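Local coordinates for protein pseudouridine synthase (Pyrococcus abyssi, PDB 2AUS) that probably isomerises uridine to pseudouridine in RNA, as a Cbf5-type enzyme of the TruB family of pseudouridine synthases, at residues 83-88 and 198-203; 109-114 and 167-172; 179-184 and 194-199. One frame throughout, in Å; residues are numbered along the deposited sequence.

How the contacts relate
All three contacts meet on one antiparallel sheet. Strand 108-116 is its hub: contact 2 pairs it with strand 167-174, while its other neighbour, strand 195-205, carries contacts 1 and 3. The centres of contact 1 and contact 2 lie about 10 Å apart, those of contact 2 and contact 3 about 9 Å, and those of contact 1 and contact 3 about 12 Å. Contacts 1 and 3 share Ala-198 and Glu-199, a classic beta bulge facing Leu-113 of contact 2. Helix 180-191 of contact 3 packs on contact 2 through Ile-180 and Ile-184. Phosphate, probably from the crystallisation liquor, comes within about 3 Å (nearest atoms) of the Arg-202 side chain and about 4 Å of that of Tyr-110, and may mark a pocket.

Contact 1: 83-88 and 198-203; sequences PKVSGV and AELRRT
The loop 83-88, leading into strand 88-93 of a five-stranded mixed sheet, is joined by two parallel bridges to strand 195-205 of the antiparallel sheet, tying the two sheets together. Of the backbone bonds, Arg-202 N gives the shortest, 2.8 Å to Ser-86 O and in the carbonyl plane; Ser-86 N reaches Leu-200 O only weakly. Val-88 N comes to Arg-202 O at 3.0 Å from above the carbonyl plane, 39° out of it. Between these, a CB on Gly-87 would collide with Arg-202 O, and the backbone angles there also call for glycine.

Among the side chains, Ser-86 OG takes Arg-201 NH1 at 3.2 Å, edge-on in the guanidinium plane. The arginine reaches it with an extended chain. Arg-202 NH1 bonds to Val-88 O.

Two waters fill out the seam: one links Lys-84 O to Leu-200 N, the other Ser-86 OG to Leu-200 O.

Val-85 lies beside Leu-200, Val-85 CG2 3.8 Å from Leu-200 CD1, and Val-88 CG2 packs on the backbone, 3.6 Å from Thr-203 C.

Arg-201's charge is balanced by Asp-52 and Glu-210, whereas Arg-202 NH2 pairs with a phosphate ion, probably from the crystallisation liquor, so Arg-202 would probably suit a phosphate group.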
ATOM      1  N   PRO A  83       9.170  -9.537   1.959  1.00 47.00           N
ATOM      2  CA  PRO A  83       8.062  -8.616   1.702  1.00 46.88           C
ATOM      3  C   PRO A  83       6.728  -9.265   1.355  1.00 46.86           C
ATOM      4  O   PRO A  83       5.702  -8.937   1.950  1.00 47.79           O
ATOM      5  CB  PRO A  83       8.596  -7.744   0.568  1.00 47.16           C
ATOM      6  CG  PRO A  83      10.069  -7.687   0.876  1.00 47.36           C
ATOM      7  CD  PRO A  83      10.375  -9.127   1.212  1.00 46.31           C
ATOM      8  N   LYS A  84       6.744 -10.176   0.391  1.00 46.35           N
ATOM      9  CA  LYS A  84       5.529 -10.849  -0.054  1.00 46.38           C
ATOM     10  C   LYS A  84       5.005 -11.912   0.901  1.00 44.56           C
ATOM     11  O   LYS A  84       3.861 -12.341   0.773  1.00 43.41           O
ATOM     12  CB  LYS A  84       5.759 -11.503  -1.420  1.00 49.76           C
ATOM     13  CG  LYS A  84       6.226 -10.559  -2.514  1.00 54.18           C
ATOM     14  CD  LYS A  84       6.509 -11.317  -3.807  1.00 57.67           C
ATOM     15  CE  LYS A  84       7.110 -10.402  -4.876  1.00 59.37           C
ATOM     16  NZ  LYS A  84       7.298 -11.097  -6.186  1.00 59.68           N
ATOM     17  N   VAL A  85       5.829 -12.339   1.854  1.00 43.64           N
ATOM     18  CA  VAL A  85       5.430 -13.380   2.796  1.00 42.45           C
ATOM     19  C   VAL A  85       4.657 -12.867   4.012  1.00 40.66           C
ATOM     20  O   VAL A  85       4.965 -11.815   4.564  1.00 41.31           O
ATOM     21  CB  VAL A  85       6.666 -14.161   3.292  1.00 44.12           C
ATOM     22  CG1 VAL A  85       6.231 -15.336   4.181  1.00 42.53           C
ATOM     23  CG2 VAL A  85       7.475 -14.651   2.096  1.00 42.57           C
ATOM     24  N   SER A  86       3.645 -13.618   4.426  1.00 40.64           N
ATOM     25  CA  SER A  86       2.852 -13.230   5.587  1.00 40.96           C
ATOM     26  C   SER A  86       3.013 -14.278   6.688  1.00 40.33           C
ATOM     27  O   SER A  86       3.691 -15.290   6.500  1.00 39.60           O
ATOM     28  CB  SER A  86       1.374 -13.109   5.202  1.00 39.43           C
ATOM     29  OG  SER A  86       0.809 -14.384   4.974  1.00 39.39           O
ATOM     30  N   GLY A  87       2.388 -14.033   7.837  1.00 39.01           N
ATOM     31  CA  GLY A  87       2.462 -14.996   8.920  1.00 37.69           C
ATOM     32  C   GLY A  87       3.265 -14.623  10.157  1.00 36.46           C
ATOM     33  O   GLY A  87       3.690 -13.481  10.349  1.00 34.26           O
ATOM     34  N   VAL A  88       3.484 -15.638  10.984  1.00 37.34           N
ATOM     35  CA  VAL A  88       4.196 -15.516  12.245  1.00 36.85           C
ATOM     36  C   VAL A  88       5.492 -14.727  12.189  1.00 36.26           C
ATOM     37  O   VAL A  88       6.490 -15.158  11.607  1.00 36.96           O
ATOM     38  CB  VAL A  88       4.467 -16.909  12.832  1.00 36.46           C
ATOM     39  CG1 VAL A  88       5.206 -16.796  14.161  1.00 35.16           C
ATOM     40  CG2 VAL A  88       3.142 -17.637  13.024  1.00 36.68           C
ATOM     41  N   ALA A 198       4.363 -19.444  -5.666  1.00 39.67           N
ATOM     42  CA  ALA A 198       3.379 -18.379  -5.867  1.00 40.49           C
ATOM     43  C   ALA A 198       3.018 -17.612  -4.607  1.00 41.36           C
ATOM     44  O   ALA A 198       2.697 -16.428  -4.664  1.00 42.18           O
ATOM     45  CB  ALA A 198       2.115 -18.947  -6.491  1.00 38.59           C
ATOM     46  N   GLU A 199       3.059 -18.282  -3.464  1.00 43.38           N
ATOM     47  CA  GLU A 199       2.707 -17.623  -2.217  1.00 43.18           C
ATOM     48  C   GLU A 199       3.304 -18.385  -1.050  1.00 40.51           C
ATOM     49  O   GLU A 199       3.422 -19.608  -1.093  1.00 39.40           O
ATOM     50  CB  GLU A 199       1.183 -17.563  -2.082  1.00 45.14           C
ATOM     51  CG  GLU A 199       0.692 -16.523  -1.095  1.00 53.10           C
ATOM     52  CD  GLU A 199      -0.816 -16.535  -0.948  1.00 58.56           C
ATOM     53  OE1 GLU A 199      -1.516 -16.642  -1.980  1.00 60.07           O
ATOM     54  OE2 GLU A 199      -1.301 -16.432   0.201  1.00 62.29           O
ATOM     55  N   LEU A 200       3.656 -17.655   0.000  1.00 40.91           N
ATOM     56  CA  LEU A 200       4.264 -18.258   1.176  1.00 40.56           C
ATOM     57  C   LEU A 200       3.740 -17.608   2.454  1.00 39.46           C
ATOM     58  O   LEU A 200       3.623 -16.391   2.530  1.00 40.16           O
ATOM     59  CB  LEU A 200       5.781 -18.076   1.114  1.00 39.27           C
ATOM     60  CG  LEU A 200       6.704 -19.105   1.776  1.00 42.30           C
ATOM     61  CD1 LEU A 200       7.821 -18.368   2.480  1.00 40.53           C
ATOM     62  CD2 LEU A 200       5.936 -19.993   2.742  1.00 43.80           C
ATOM     63  N   ARG A 201       3.439 -18.425   3.455  1.00 39.59           N
ATOM     64  CA  ARG A 201       2.955 -17.927   4.737  1.00 40.01           C
ATOM     65  C   ARG A 201       3.610 -18.734   5.853  1.00 39.72           C
ATOM     66  O   ARG A 201       3.537 -19.963   5.863  1.00 38.80           O
ATOM     67  CB  ARG A 201       1.433 -18.071   4.834  1.00 40.28           C
ATOM     68  CG  ARG A 201       0.856 -17.632   6.183  1.00 39.76           C
ATOM     69  CD  ARG A 201      -0.659 -17.788   6.227  1.00 40.66           C
ATOM     70  NE  ARG A 201      -1.196 -17.586   7.574  1.00 39.35           N
ATOM     71  CZ  ARG A 201      -1.248 -16.409   8.195  1.00 40.82           C
ATOM     72  NH1 ARG A 201      -0.798 -15.321   7.590  1.00 37.23           N
ATOM     73  NH2 ARG A 201      -1.746 -16.321   9.428  1.00 38.07           N
ATOM     74  N   ARG A 202       4.267 -18.050   6.783  1.00 39.77           N
ATOM     75  CA  ARG A 202       4.899 -18.743   7.892  1.00 39.86           C
ATOM     76  C   ARG A 202       3.821 -19.005   8.939  1.00 39.18           C
ATOM     77  O   ARG A 202       3.115 -18.091   9.364  1.00 39.65           O
ATOM     78  CB  ARG A 202       6.018 -17.901   8.498  1.00 38.83           C
ATOM     79  CG  ARG A 202       6.718 -18.589   9.666  1.00 43.60           C
ATOM     80  CD  ARG A 202       7.539 -17.601  10.474  1.00 45.65           C
ATOM     81  NE  ARG A 202       8.847 -17.385   9.885  1.00 46.80           N
ATOM     82  CZ  ARG A 202       9.685 -16.422  10.233  1.00 43.52           C
ATOM     83  NH1 ARG A 202       9.364 -15.549  11.179  1.00 42.65           N
ATOM     84  NH2 ARG A 202      10.862 -16.351   9.635  1.00 48.99           N
ATOM     85  N   THR A 203       3.694 -20.261   9.345  1.00 39.40           N
ATOM     86  CA  THR A 203       2.687 -20.639  10.318  1.00 40.73           C
ATOM     87  C   THR A 203       3.296 -20.968  11.660  1.00 41.26           C
ATOM     88  O   THR A 203       2.576 -21.214  12.621  1.00 42.86           O
ATOM     89  CB  THR A 203       1.886 -21.857   9.836  1.00 40.72           C
ATOM     90  OG1 THR A 203       2.779 -22.954   9.600  1.00 39.73           O
ATOM     91  CG2 THR A 203       1.132 -21.518   8.556  1.00 41.39           C
TER
HETATM   92  O   HOH W   1       3.722 -14.895  -0.616  1.00 45.50           O
HETATM   93  O   HOH W   2       1.144 -15.193   2.408  1.00 40.52           O

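Contact 2: 109-114 and 167-172; sequences EYVALM and DVLFRV
Strands 109-114 and 167-172 run antiparallel at 165°, their axes 4.6 Å apart, as neighbours within a six-stranded antiparallel sheet. Tyr-110 with Val-172, Ala-112 with Phe-170 and Met-114 with Val-168 are hydrogen-bonded pairs, each closed by two N-H...O bonds; the straightest, at 178°, runs from Met-114 N to Val-168 O. Val-111 with Arg-171 and Leu-113 with Leu-169 are the non-hydrogen-bonded pairs between them.

On the face bearing Ala-112 and Phe-170, the phenyl ring takes the crowded first torsion (chi1 69°), which lays it across the neighbouring strand. Ala-112 CB sits over one ring face, and Met-114 CB meets the edge at Phe-170 CE2, 3.9 Å away. Helices 122-131 and 180-191 cover this side.

On the other face, Val-111 CG1 crosses Leu-169 CD1 obliquely at 3.8 Å. Near the strand end Glu-109 lies obliquely across Arg-171, its OE2 3.8 Å from NE in a long salt bridge. The carboxylate's stronger ties go to Tyr-157 and Thr-203, and Arg-171 NH1 pairs with Glu-159. An alanine in place of Glu-109 would probably cost both hydroxyl partners their acceptor and remove the long salt bridge at the buried Arg-171 NE, leaving Glu-159 to balance that guanidinium.

Where Met-114 runs alongside Val-168, the bend at chi3 swings Met-114 CE back to 3.7 Å from Val-168 CB.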
ATOM      1  N   GLU A 109       7.697 -23.571  10.341  1.00 42.33           N
ATOM      2  CA  GLU A 109       6.688 -24.228   9.539  1.00 42.66           C
ATOM      3  C   GLU A 109       6.077 -23.188   8.621  1.00 42.16           C
ATOM      4  O   GLU A 109       5.854 -22.036   9.011  1.00 42.00           O
ATOM      5  CB  GLU A 109       5.592 -24.836  10.417  1.00 44.12           C
ATOM      6  CG  GLU A 109       4.587 -25.673   9.630  1.00 48.35           C
ATOM      7  CD  GLU A 109       3.392 -26.101  10.466  1.00 52.66           C
ATOM      8  OE1 GLU A 109       2.615 -25.215  10.895  1.00 54.78           O
ATOM      9  OE2 GLU A 109       3.240 -27.319  10.702  1.00 55.49           O
ATOM     10  N   TYR A 110       5.807 -23.598   7.391  1.00 42.13           N
ATOM     11  CA  TYR A 110       5.225 -22.699   6.411  1.00 41.17           C
ATOM     12  C   TYR A 110       4.110 -23.407   5.668  1.00 41.39           C
ATOM     13  O   TYR A 110       4.005 -24.633   5.685  1.00 42.96           O
ATOM     14  CB  TYR A 110       6.273 -22.297   5.376  1.00 39.66           C
ATOM     15  CG  TYR A 110       7.448 -21.508   5.891  1.00 41.38           C
ATOM     16  CD1 TYR A 110       7.448 -20.118   5.848  1.00 39.51           C
ATOM     17  CD2 TYR A 110       8.584 -22.153   6.381  1.00 40.16           C
ATOM     18  CE1 TYR A 110       8.549 -19.384   6.270  1.00 43.33           C
ATOM     19  CE2 TYR A 110       9.694 -21.426   6.809  1.00 42.45           C
ATOM     20  CZ  TYR A 110       9.670 -20.041   6.749  1.00 42.77           C
ATOM     21  OH  TYR A 110      10.760 -19.305   7.167  1.00 45.53           O
ATOM     22  N   VAL A 111       3.270 -22.613   5.024  1.00 42.23           N
ATOM     23  CA  VAL A 111       2.224 -23.142   4.176  1.00 41.63           C
ATOM     24  C   VAL A 111       2.576 -22.450   2.874  1.00 39.96           C
ATOM     25  O   VAL A 111       2.724 -21.229   2.833  1.00 39.26           O
ATOM     26  CB  VAL A 111       0.819 -22.749   4.647  1.00 43.06           C
ATOM     27  CG1 VAL A 111      -0.202 -23.082   3.558  1.00 44.83           C
ATOM     28  CG2 VAL A 111       0.477 -23.534   5.898  1.00 44.32           C
ATOM     29  N   ALA A 112       2.734 -23.226   1.812  1.00 40.52           N
ATOM     30  CA  ALA A 112       3.129 -22.646   0.545  1.00 40.50           C
ATOM     31  C   ALA A 112       2.341 -23.138  -0.641  1.00 40.02           C
ATOM     32  O   ALA A 112       1.887 -24.280  -0.686  1.00 40.71           O
ATOM     33  CB  ALA A 112       4.615 -22.900   0.306  1.00 38.44           C
ATOM     34  N   LEU A 113       2.194 -22.247  -1.608  1.00 40.71           N
ATOM     35  CA  LEU A 113       1.493 -22.556  -2.835  1.00 42.02           C
ATOM     36  C   LEU A 113       2.543 -22.656  -3.943  1.00 41.05           C
ATOM     37  O   LEU A 113       3.185 -21.672  -4.301  1.00 39.36           O
ATOM     38  CB  LEU A 113       0.487 -21.455  -3.163  1.00 40.51           C
ATOM     39  CG  LEU A 113      -0.202 -21.618  -4.520  1.00 43.24           C
ATOM     40  CD1 LEU A 113      -0.852 -22.989  -4.602  1.00 43.22           C
ATOM     41  CD2 LEU A 113      -1.245 -20.516  -4.699  1.00 43.45           C
ATOM     42  N   MET A 114       2.707 -23.854  -4.481  1.00 40.93           N
ATOM     43  CA  MET A 114       3.678 -24.082  -5.539  1.00 41.45           C
ATOM     44  C   MET A 114       2.964 -24.201  -6.879  1.00 41.30           C
ATOM     45  O   MET A 114       1.964 -24.907  -7.001  1.00 40.66           O
ATOM     46  CB  MET A 114       4.462 -25.367  -5.255  1.00 41.36           C
ATOM     47  CG  MET A 114       5.272 -25.893  -6.441  1.00 44.41           C
ATOM     48  SD  MET A 114       6.268 -27.331  -6.002  1.00 45.84           S
ATOM     49  CE  MET A 114       5.020 -28.642  -5.986  1.00 46.22           C
ATOM     50  N   ASP A 167      -1.251 -26.466  -9.457  1.00 50.05           N
ATOM     51  CA  ASP A 167      -1.140 -25.809  -8.164  1.00 50.09           C
ATOM     52  C   ASP A 167      -1.089 -26.801  -7.017  1.00 47.75           C
ATOM     53  O   ASP A 167      -1.949 -27.675  -6.883  1.00 47.74           O
ATOM     54  CB  ASP A 167      -2.299 -24.832  -7.971  1.00 53.47           C
ATOM     55  CG  ASP A 167      -2.234 -23.655  -8.935  1.00 56.90           C
ATOM     56  OD1 ASP A 167      -1.243 -22.891  -8.882  1.00 56.76           O
ATOM     57  OD2 ASP A 167      -3.175 -23.500  -9.744  1.00 59.89           O
ATOM     58  N   VAL A 168      -0.058 -26.659  -6.194  1.00 45.43           N
ATOM     59  CA  VAL A 168       0.132 -27.546  -5.061  1.00 43.29           C
ATOM     60  C   VAL A 168       0.232 -26.730  -3.788  1.00 41.79           C
ATOM     61  O   VAL A 168       1.139 -25.920  -3.631  1.00 40.39           O
ATOM     62  CB  VAL A 168       1.419 -28.394  -5.226  1.00 43.63           C
ATOM     63  CG1 VAL A 168       1.570 -29.366  -4.054  1.00 42.11           C
ATOM     64  CG2 VAL A 168       1.370 -29.154  -6.542  1.00 42.79           C
ATOM     65  N   LEU A 169      -0.725 -26.940  -2.893  1.00 41.71           N
ATOM     66  CA  LEU A 169      -0.757 -26.249  -1.614  1.00 42.21           C
ATOM     67  C   LEU A 169      -0.219 -27.237  -0.578  1.00 43.59           C
ATOM     68  O   LEU A 169      -0.801 -28.306  -0.369  1.00 44.86           O
ATOM     69  CB  LEU A 169      -2.196 -25.846  -1.270  1.00 40.22           C
ATOM     70  CG  LEU A 169      -2.436 -25.207   0.103  1.00 41.67           C
ATOM     71  CD1 LEU A 169      -1.775 -23.836   0.167  1.00 38.20           C
ATOM     72  CD2 LEU A 169      -3.939 -25.080   0.355  1.00 41.37           C
ATOM     73  N   PHE A 170       0.890 -26.897   0.070  1.00 42.61           N
ATOM     74  CA  PHE A 170       1.446 -27.813   1.054  1.00 42.28           C
ATOM     75  C   PHE A 170       1.997 -27.135   2.292  1.00 41.93           C
ATOM     76  O   PHE A 170       2.319 -25.949   2.280  1.00 40.52           O
ATOM     77  CB  PHE A 170       2.528 -28.679   0.410  1.00 42.41           C
ATOM     78  CG  PHE A 170       3.779 -27.932   0.035  1.00 42.58           C
ATOM     79  CD1 PHE A 170       4.894 -27.954   0.866  1.00 43.74           C
ATOM     80  CD2 PHE A 170       3.856 -27.239  -1.170  1.00 43.39           C
ATOM     81  CE1 PHE A 170       6.076 -27.302   0.502  1.00 43.55           C
ATOM     82  CE2 PHE A 170       5.028 -26.584  -1.543  1.00 44.46           C
ATOM     83  CZ  PHE A 170       6.142 -26.618  -0.704  1.00 44.88           C
ATOM     84  N   ARG A 171       2.079 -27.908   3.368  1.00 43.30           N
ATOM     85  CA  ARG A 171       2.598 -27.428   4.639  1.00 45.74           C
ATOM     86  C   ARG A 171       3.950 -28.097   4.811  1.00 44.93           C
ATOM     87  O   ARG A 171       4.103 -29.278   4.512  1.00 45.51           O
ATOM     88  CB  ARG A 171       1.654 -27.821   5.774  1.00 49.41           C
ATOM     89  CG  ARG A 171       2.243 -27.666   7.165  1.00 54.26           C
ATOM     90  CD  ARG A 171       1.198 -27.988   8.224  1.00 56.00           C
ATOM     91  NE  ARG A 171       0.273 -26.875   8.400  1.00 61.08           N
ATOM     92  CZ  ARG A 171      -1.051 -26.987   8.420  1.00 62.88           C
ATOM     93  NH1 ARG A 171      -1.625 -28.175   8.269  1.00 64.46           N
ATOM     94  NH2 ARG A 171      -1.804 -25.906   8.600  1.00 62.90           N
ATOM     95  N   VAL A 172       4.937 -27.338   5.271  1.00 43.99           N
ATOM     96  CA  VAL A 172       6.270 -27.884   5.439  1.00 42.68           C
ATOM     97  C   VAL A 172       6.943 -27.416   6.719  1.00 42.81           C
ATOM     98  O   VAL A 172       6.910 -26.231   7.055  1.00 43.44           O
ATOM     99  CB  VAL A 172       7.168 -27.504   4.228  1.00 43.19           C
ATOM    100  CG1 VAL A 172       7.201 -25.995   4.056  1.00 42.00           C
ATOM    101  CG2 VAL A 172       8.569 -28.039   4.426  1.00 42.42           C
TER

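Contact 3: 179-184 and 194-199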
ATOM      1  N   TYR A 179      15.475 -22.309   3.048  1.00 47.11           N
ATOM      2  CA  TYR A 179      14.818 -21.428   2.088  1.00 49.72           C
ATOM      3  C   TYR A 179      13.728 -22.200   1.354  1.00 48.97           C
ATOM      4  O   TYR A 179      14.017 -23.138   0.606  1.00 47.38           O
ATOM      5  CB  TYR A 179      15.839 -20.901   1.078  1.00 54.76           C
ATOM      6  CG  TYR A 179      16.891 -19.996   1.677  1.00 63.36           C
ATOM      7  CD1 TYR A 179      18.046 -19.669   0.962  1.00 67.52           C
ATOM      8  CD2 TYR A 179      16.717 -19.427   2.941  1.00 66.53           C
ATOM      9  CE1 TYR A 179      19.002 -18.794   1.490  1.00 68.72           C
ATOM     10  CE2 TYR A 179      17.662 -18.552   3.475  1.00 68.69           C
ATOM     11  CZ  TYR A 179      18.799 -18.241   2.743  1.00 70.13           C
ATOM     12  OH  TYR A 179      19.731 -17.373   3.267  1.00 73.23           O
ATOM     13  N   ILE A 180      12.477 -21.800   1.558  1.00 46.58           N
ATOM     14  CA  ILE A 180      11.366 -22.483   0.912  1.00 44.85           C
ATOM     15  C   ILE A 180      11.350 -22.288  -0.594  1.00 44.62           C
ATOM     16  O   ILE A 180      11.021 -23.212  -1.338  1.00 43.52           O
ATOM     17  CB  ILE A 180      10.017 -22.022   1.482  1.00 43.18           C
ATOM     18  CG1 ILE A 180      10.052 -22.100   3.012  1.00 43.28           C
ATOM     19  CG2 ILE A 180       8.893 -22.896   0.925  1.00 42.99           C
ATOM     20  CD1 ILE A 180      10.464 -23.458   3.556  1.00 43.08           C
ATOM     21  N   ARG A 181      11.706 -21.089  -1.050  1.00 47.30           N
ATOM     22  CA  ARG A 181      11.721 -20.814  -2.482  1.00 48.61           C
ATOM     23  C   ARG A 181      12.663 -21.795  -3.182  1.00 49.10           C
ATOM     24  O   ARG A 181      12.333 -22.343  -4.238  1.00 47.40           O
ATOM     25  CB  ARG A 181      12.169 -19.375  -2.761  1.00 49.42           C
ATOM     26  CG  ARG A 181      12.055 -18.991  -4.238  1.00 53.68           C
ATOM     27  CD  ARG A 181      12.600 -17.597  -4.538  1.00 57.16           C
ATOM     28  NE  ARG A 181      11.738 -16.529  -4.037  1.00 63.76           N
ATOM     29  CZ  ARG A 181      10.501 -16.291  -4.470  1.00 66.12           C
ATOM     30  NH1 ARG A 181       9.962 -17.049  -5.420  1.00 66.57           N
ATOM     31  NH2 ARG A 181       9.800 -15.285  -3.960  1.00 66.61           N
ATOM     32  N   SER A 182      13.831 -22.015  -2.584  1.00 50.18           N
ATOM     33  CA  SER A 182      14.821 -22.937  -3.141  1.00 50.50           C
ATOM     34  C   SER A 182      14.286 -24.364  -3.090  1.00 49.22           C
ATOM     35  O   SER A 182      14.459 -25.142  -4.032  1.00 48.38           O
ATOM     36  CB  SER A 182      16.134 -22.843  -2.353  1.00 53.00           C
ATOM     37  OG  SER A 182      17.056 -23.835  -2.774  1.00 55.25           O
ATOM     38  N   LEU A 183      13.639 -24.704  -1.978  1.00 47.71           N
ATOM     39  CA  LEU A 183      13.054 -26.026  -1.809  1.00 46.44           C
ATOM     40  C   LEU A 183      12.060 -26.278  -2.943  1.00 46.99           C
ATOM     41  O   LEU A 183      12.047 -27.351  -3.553  1.00 45.79           O
ATOM     42  CB  LEU A 183      12.320 -26.121  -0.472  1.00 48.30           C
ATOM     43  CG  LEU A 183      11.491 -27.395  -0.279  1.00 48.83           C
ATOM     44  CD1 LEU A 183      12.424 -28.586  -0.124  1.00 50.14           C
ATOM     45  CD2 LEU A 183      10.599 -27.264   0.942  1.00 49.01           C
ATOM     46  N   ILE A 184      11.226 -25.283  -3.227  1.00 46.40           N
ATOM     47  CA  ILE A 184      10.237 -25.426  -4.285  1.00 46.11           C
ATOM     48  C   ILE A 184      10.924 -25.536  -5.639  1.00 46.05           C
ATOM     49  O   ILE A 184      10.502 -26.314  -6.491  1.00 44.29           O
ATOM     50  CB  ILE A 184       9.227 -24.245  -4.280  1.00 45.16           C
ATOM     51  CG1 ILE A 184       8.285 -24.392  -3.074  1.00 45.58           C
ATOM     52  CG2 ILE A 184       8.433 -24.207  -5.591  1.00 42.29           C
ATOM     53  CD1 ILE A 184       7.165 -23.374  -3.015  1.00 43.90           C
ATOM     54  N   GLY A 194       9.653 -27.976 -13.596  1.00 52.61           N
ATOM     55  CA  GLY A 194      10.001 -26.701 -12.999  1.00 51.74           C
ATOM     56  C   GLY A 194       8.836 -26.191 -12.166  1.00 51.64           C
ATOM     57  O   GLY A 194       7.676 -26.479 -12.466  1.00 50.65           O
ATOM     58  N   ALA A 195       9.139 -25.437 -11.117  1.00 50.04           N
ATOM     59  CA  ALA A 195       8.098 -24.914 -10.248  1.00 49.77           C
ATOM     60  C   ALA A 195       8.432 -23.526  -9.719  1.00 50.27           C
ATOM     61  O   ALA A 195       9.600 -23.148  -9.600  1.00 49.36           O
ATOM     62  CB  ALA A 195       7.867 -25.867  -9.096  1.00 48.05           C
ATOM     63  N   HIS A 196       7.384 -22.776  -9.401  1.00 49.61           N
ATOM     64  CA  HIS A 196       7.517 -21.421  -8.885  1.00 49.22           C
ATOM     65  C   HIS A 196       6.728 -21.311  -7.585  1.00 47.45           C
ATOM     66  O   HIS A 196       5.637 -21.873  -7.472  1.00 46.88           O
ATOM     67  CB  HIS A 196       6.949 -20.433  -9.909  1.00 52.26           C
ATOM     68  CG  HIS A 196       6.952 -19.008  -9.450  1.00 57.28           C
ATOM     69  ND1 HIS A 196       8.109 -18.271  -9.313  1.00 59.90           N
ATOM     70  CD2 HIS A 196       5.936 -18.178  -9.112  1.00 58.00           C
ATOM     71  CE1 HIS A 196       7.806 -17.048  -8.913  1.00 59.84           C
ATOM     72  NE2 HIS A 196       6.494 -16.966  -8.783  1.00 60.93           N
ATOM     73  N   MET A 197       7.282 -20.602  -6.605  1.00 44.04           N
ATOM     74  CA  MET A 197       6.589 -20.397  -5.335  1.00 42.78           C
ATOM     75  C   MET A 197       5.658 -19.183  -5.495  1.00 41.52           C
ATOM     76  O   MET A 197       6.112 -18.038  -5.470  1.00 40.09           O
ATOM     77  CB  MET A 197       7.595 -20.142  -4.208  1.00 41.08           C
ATOM     78  CG  MET A 197       6.959 -20.020  -2.837  1.00 39.12           C
ATOM     79  SD  MET A 197       8.190 -19.864  -1.523  1.00 42.76           S
ATOM     80  CE  MET A 197       8.661 -18.126  -1.737  1.00 38.58           C
ATOM     81  N   ALA A 198       4.363 -19.444  -5.666  1.00 39.67           N
ATOM     82  CA  ALA A 198       3.379 -18.379  -5.867  1.00 40.49           C
ATOM     83  C   ALA A 198       3.018 -17.612  -4.607  1.00 41.36           C
ATOM     84  O   ALA A 198       2.697 -16.428  -4.664  1.00 42.18           O
ATOM     85  CB  ALA A 198       2.115 -18.947  -6.491  1.00 38.59           C
ATOM     86  N   GLU A 199       3.059 -18.282  -3.464  1.00 43.38           N
ATOM     87  CA  GLU A 199       2.707 -17.623  -2.217  1.00 43.18           C
ATOM     88  C   GLU A 199       3.304 -18.385  -1.050  1.00 40.51           C
ATOM     89  O   GLU A 199       3.422 -19.608  -1.093  1.00 39.40           O
ATOM     90  CB  GLU A 199       1.183 -17.563  -2.082  1.00 45.14           C
ATOM     91  CG  GLU A 199       0.692 -16.523  -1.095  1.00 53.10           C
ATOM     92  CD  GLU A 199      -0.816 -16.535  -0.948  1.00 58.56           C
ATOM     93  OE1 GLU A 199      -1.516 -16.642  -1.980  1.00 60.07           O
ATOM     94  OE2 GLU A 199      -1.301 -16.432   0.201  1.00 62.29           O
TER
HETATM   95  O   HOH W   3       9.624 -19.193  -6.999  1.00 59.60           O
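Met-197 has more surface buried here than any other residue of the two segments, reaching from the strand across the first turn of helix 180-191. Its CG is anti to the backbone N and the chain stays extended as far as SD, which lies 3.8 Å from Arg-181 N and 4.0 Å from Ile-180 CG2. The last torsion, chi3 77°, then turns the methyl CE toward the guanidinium of Arg-181.

Ile-184, one turn further along the helix, meets the other end of the methionine. Its CD1 presses on Met-197 CG at 3.4 Å, tighter than usual van der Waals contact, with the two side chains crossing at about a right angle. The CG2 branch of Ile-184 is anti to the backbone N and lies against the strand instead, 3.9 Å from Ala-195 CB.

Arg-181 closes the more exposed side. Its chain bends at chi3 (-72°) so that the guanidinium lies flat over the methionine: Met-197 CE sits 3.7 Å from that plane, over its centre. A water at the plane's edge accepts a weak bond from Arg-181 NH1 and a firmer one from Met-197 N, joining helix and strand through solvent. The ring of His-196 stands nearby; if protonated, it would probably be repelled mildly by this arginine.

Ile-180 and Ile-184 also pack on strands 108-116 and 167-174, which places the helix across one face of the sheet. Strand 167-174, helix 180-191 and strand 195-205, with the antiparallel strand 108-116 between the two strands, form a split beta-alpha-beta unit.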